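Nitrite transporter NirC (Salmonella enterica subsp. enterica serovar Typhimurium, PDB 4FC4) forms a nitrite channel of the FNT family that carries nitrite into and out of the cell across the cytoplasmic membrane. Local coordinates at residues I16-L19 with S20-P24; R173-G176 with T177-L181. All coordinates share one frame; numbering follows the deposited sequence.

Contact 1: residues I16-L19 with S20-P24; sequences IARL and SANNP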
loop_
_atom_site.group_PDB
_atom_site.type_symbol
_atom_site.label_atom_id
_atom_site.label_comp_id
_atom_site.label_asym_id
_atom_site.label_seq_id
_atom_site.Cartn_x
_atom_site.Cartn_y
_atom_site.Cartn_z
ATOM N N ILE B 16 1.891 17.847 -28.418
ATOM C CA ILE B 16 1.606 19.108 -27.733
ATOM C C ILE B 16 1.599 20.263 -28.752
ATOM O O ILE B 16 0.657 21.049 -28.808
ATOM C CB ILE B 16 2.621 19.368 -26.601
ATOM C CG1 ILE B 16 2.401 18.412 -25.420
ATOM C CG2 ILE B 16 2.579 20.835 -26.127
ATOM C CD1 ILE B 16 3.600 18.349 -24.491
ATOM N N ALA B 17 2.638 20.317 -29.587
ATOM C CA ALA B 17 2.712 21.254 -30.676
ATOM C C ALA B 17 1.515 21.184 -31.597
ATOM O O ALA B 17 1.021 22.241 -32.024
ATOM C CB ALA B 17 3.977 21.031 -31.468
ATOM N N ARG B 18 1.044 19.965 -31.917
ATOM C CA ARG B 18 -0.089 19.837 -32.876
ATOM C C ARG B 18 -1.336 20.350 -32.192
ATOM O O ARG B 18 -2.142 21.074 -32.802
ATOM C CB ARG B 18 -0.292 18.411 -33.451
ATOM C CG ARG B 18 0.735 18.029 -34.525
ATOM C CD ARG B 18 0.446 16.704 -35.227
ATOM N NE ARG B 18 0.416 15.613 -34.263
ATOM C CZ ARG B 18 1.475 14.916 -33.867
ATOM N NH1 ARG B 18 1.312 13.983 -32.972
ATOM N NH2 ARG B 18 2.687 15.139 -34.373
ATOM N N LEU B 19 -1.444 20.022 -30.905
ATOM C CA LEU B 19 -2.565 20.462 -30.107
ATOM C C LEU B 19 -2.636 21.997 -30.044
ATOM O O LEU B 19 -3.689 22.567 -30.280
ATOM C CB LEU B 19 -2.508 19.852 -28.724
ATOM C CG LEU B 19 -3.669 20.177 -27.783
ATOM C CD1 LEU B 19 -4.921 19.606 -28.395
ATOM C CD2 LEU B 19 -3.438 19.590 -26.378
ATOM N N SER B 20 -1.511 22.642 -29.756
ATOM C CA SER B 20 -1.436 24.078 -29.615
ATOM C C SER B 20 -1.911 24.802 -30.885
ATOM O O SER B 20 -2.700 25.747 -30.827
ATOM C CB SER B 20 -0.000 24.463 -29.256
ATOM O OG SER B 20 0.143 25.871 -29.134
ATOM N N ALA B 21 -1.469 24.318 -32.039
ATOM C CA ALA B 21 -1.691 24.999 -33.291
ATOM C C ALA B 21 -3.011 24.594 -33.935
ATOM O O ALA B 21 -3.658 25.416 -34.543
ATOM C CB ALA B 21 -0.522 24.745 -34.231
ATOM N N ASN B 22 -3.427 23.338 -33.796
ATOM C CA ASN B 22 -4.604 22.834 -34.536
ATOM C C ASN B 22 -5.918 22.838 -33.756
ATOM O O ASN B 22 -7.009 22.747 -34.339
ATOM C CB ASN B 22 -4.374 21.412 -35.080
ATOM C CG ASN B 22 -3.079 21.266 -35.881
ATOM O OD1 ASN B 22 -2.523 22.227 -36.450
ATOM N ND2 ASN B 22 -2.588 20.037 -35.923
ATOM N N ASN B 23 -5.834 22.898 -32.439
ATOM C CA ASN B 23 -7.039 22.835 -31.620
ATOM C C ASN B 23 -6.762 23.689 -30.372
ATOM O O ASN B 23 -6.670 23.149 -29.242
ATOM C CB ASN B 23 -7.419 21.358 -31.321
ATOM C CG ASN B 23 -8.682 21.206 -30.455
ATOM O OD1 ASN B 23 -9.433 22.158 -30.195
ATOM N ND2 ASN B 23 -8.915 19.979 -29.996
ATOM N N PRO B 24 -6.598 25.026 -30.594
ATOM C CA PRO B 24 -6.242 25.928 -29.510
ATOM C C PRO B 24 -7.148 25.737 -28.306
ATOM O O PRO B 24 -6.667 25.681 -27.176
ATOM C CB PRO B 24 -6.426 27.351 -30.123
ATOM C CG PRO B 24 -6.859 27.160 -31.545
ATOM C CD PRO B 24 -6.631 25.725 -31.910
#
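Arg18 and Asn22, one helical turn apart, meet through backbone and side chain together. Asn22 N donates to Arg18 O at 2.8 Å, and the amide of Asn22 lies beside the same carbonyl, with ND2 3.7 Å from Arg18 CB. ND2 stands 3.3 Å from Arg18 O, but the angle is too poor for a hydrogen bond. Asn22 holds CG beside its backbone N (chi1 -52°), which folds the amide back against the Arg18 carbonyl, where it meets only the root of the arginine, CB and CG.

Three further i to i+4 bonds complete the turn. Ser20 N reaches Ile16 O at 2.9 Å and Ala21 N reaches Ala17 O at 3.2 Å, while the last, from Asn23 N to Leu19 O at 3.1 Å, comes from a residue whose backbone is no longer helical. Leu19 CD1 approaches Asn23 CB at 4.2 Å, spanning the same turn.

Further out, Ile16, Leu19 and Ser20 pack on Phe27 of helix 24-51, and Ala17 rests on Gln100 and Ile104 of helix 98-125. Asn23, with CG anti to its backbone N (chi1 180°), directs OD1 to Gly26 N. This is an asparagine N-cap with proline at N1, placed where helix 3-22 breaks and helix 24-51 starts.

Contact 2: residues R173-G176 with T177-L181; sequences RTEG and TAKFL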
loop_
_atom_site.group_PDB
_atom_site.type_symbol
_atom_site.label_atom_id
_atom_site.label_comp_id
_atom_site.label_asym_id
_atom_site.label_seq_id
_atom_site.Cartn_x
_atom_site.Cartn_y
_atom_site.Cartn_z
ATOM N N ARG B 173 8.232 5.122 -17.990
ATOM C CA ARG B 173 9.053 3.895 -18.051
ATOM C C ARG B 173 8.462 2.658 -17.351
ATOM O O ARG B 173 9.063 1.576 -17.360
ATOM C CB ARG B 173 10.405 4.228 -17.461
ATOM C CG ARG B 173 11.143 5.216 -18.364
ATOM C CD ARG B 173 12.349 5.810 -17.671
ATOM N NE ARG B 173 13.307 4.794 -17.232
ATOM C CZ ARG B 173 14.224 4.242 -18.023
ATOM N NH1 ARG B 173 14.280 4.611 -19.278
ATOM N NH2 ARG B 173 15.076 3.320 -17.554
ATOM N N THR B 174 7.308 2.840 -16.734
ATOM C CA THR B 174 6.587 1.768 -16.010
ATOM C C THR B 174 5.117 1.654 -16.450
ATOM O O THR B 174 4.594 2.500 -17.185
ATOM C CB THR B 174 6.654 1.974 -14.455
ATOM O OG1 THR B 174 6.175 3.289 -14.079
ATOM C CG2 THR B 174 8.124 1.793 -13.967
ATOM N N GLU B 175 4.466 0.625 -15.948
ATOM C CA GLU B 175 3.069 0.279 -16.273
ATOM C C GLU B 175 2.157 0.274 -15.026
ATOM O O GLU B 175 2.610 0.136 -13.889
ATOM C CB GLU B 175 3.074 -1.103 -16.943
ATOM C CG GLU B 175 2.655 -1.191 -18.424
ATOM C CD GLU B 175 2.924 0.060 -19.276
ATOM O OE1 GLU B 175 3.951 0.063 -19.977
ATOM O OE2 GLU B 175 2.104 1.019 -19.271
ATOM N N GLY B 176 0.865 0.466 -15.235
ATOM C CA GLY B 176 -0.137 0.225 -14.222
ATOM C C GLY B 176 0.137 0.890 -12.918
ATOM O O GLY B 176 0.364 2.097 -12.897
ATOM N N THR B 177 0.109 0.127 -11.816
ATOM C CA THR B 177 0.257 0.760 -10.494
ATOM C C THR B 177 1.632 1.465 -10.240
ATOM O O THR B 177 1.780 2.357 -9.402
ATOM C CB THR B 177 -0.132 -0.242 -9.379
ATOM O OG1 THR B 177 -1.564 -0.406 -9.367
ATOM C CG2 THR B 177 0.291 0.233 -8.008
ATOM N N ALA B 178 2.659 1.067 -10.972
ATOM C CA ALA B 178 3.956 1.502 -10.630
ATOM C C ALA B 178 3.989 2.989 -10.983
ATOM O O ALA B 178 4.699 3.754 -10.341
ATOM C CB ALA B 178 4.975 0.681 -11.415
ATOM N N LYS B 179 3.185 3.412 -11.955
ATOM C CA LYS B 179 3.117 4.833 -12.251
ATOM C C LYS B 179 2.722 5.609 -10.992
ATOM O O LYS B 179 3.292 6.673 -10.735
ATOM C CB LYS B 179 2.106 5.151 -13.367
ATOM C CG LYS B 179 2.540 4.670 -14.719
ATOM C CD LYS B 179 1.328 4.446 -15.598
ATOM C CE LYS B 179 1.427 5.178 -16.930
ATOM N NZ LYS B 179 2.394 4.498 -17.856
ATOM N N PHE B 180 1.748 5.075 -10.238
ATOM C CA PHE B 180 1.131 5.789 -9.126
ATOM C C PHE B 180 2.116 5.910 -7.964
ATOM O O PHE B 180 2.227 6.963 -7.354
ATOM C CB PHE B 180 -0.100 5.070 -8.643
ATOM C CG PHE B 180 -1.337 5.198 -9.532
ATOM C CD1 PHE B 180 -1.442 4.498 -10.752
ATOM C CD2 PHE B 180 -2.457 5.870 -9.060
ATOM C CE1 PHE B 180 -2.588 4.550 -11.539
ATOM C CE2 PHE B 180 -3.602 5.946 -9.836
ATOM C CZ PHE B 180 -3.687 5.285 -11.078
ATOM N N LEU B 181 2.822 4.815 -7.679
ATOM C CA LEU B 181 3.928 4.795 -6.744
ATOM C C LEU B 181 5.071 5.727 -7.091
ATOM O O LEU B 181 5.624 6.424 -6.173
ATOM C CB LEU B 181 4.440 3.382 -6.564
ATOM C CG LEU B 181 3.742 2.677 -5.404
ATOM C CD1 LEU B 181 2.247 2.904 -5.347
ATOM C CD2 LEU B 181 4.081 1.190 -5.313
#
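Ala178 N donates to Glu175 O at 3.1 Å, and Lys179 N reaches Gly176 O at 3.3 Å from 48° out of the carbonyl plane; these i to i+3 bonds turn the extended Thr174-Glu175 segment into helix 177-192 through Gly176, whose phi is positive (51°).

Lys179 folds back over this turn. Bends at chi3 and chi4 carry its chain past Gly176, with CD 3.7 Å from Gly176 O, and bring NZ to Thr174 O at 3.0 Å. The ammonium group also donates to Ala171 O, so one carbonyl from the last turn of helix 150-172 and one from the loop grip it. Glu175 runs alongside Lys179 in the same direction, and its OE2 forms a long salt bridge to NZ at 3.8 Å.

Apart from this lysine, Thr174 CB abuts Ala178 CB at 3.7 Å. Thr174 OG1 sits between backbone N and carbonyl carbon (chi1 55°) and hydrogen-bonds to Met170 O. The Phe180 ring presents its edge to Gly176 O, which lies in the ring plane 3.7 Å from CD1. Phe180 of one neighbouring subunit packs on Ala178, and Phe180 of this chain packs on Ala178 of a second neighbouring subunit.

The two hydrogen bonds to carbonyl oxygens and the longer carboxylate distance suggest that the lysine charge is met mainly by main-chain oxygens, with Glu175 probably adding a weaker pull.

From the N terminus, helix 3-22 leads into contact 1, which spans its last turn and the break before helix 24-51. The chain then runs through helix 24-51, five further helices and helix 150-172 before contact 2 takes it round the short loop into helix 177-192. The two are in series, neither nested nor crossed, with centres about 28 Å apart and nearest atoms about 15 Å apart. Each closes only a local turn. Contact 1 ties the N-terminal helix to helices 24-51 and 98-125, and Asn23 packs on Thr249 of a second subunit; contact 2 joins helices 150-172 and 177-192 beside helix 67-75 and touches two neighbouring subunits of the pentamer.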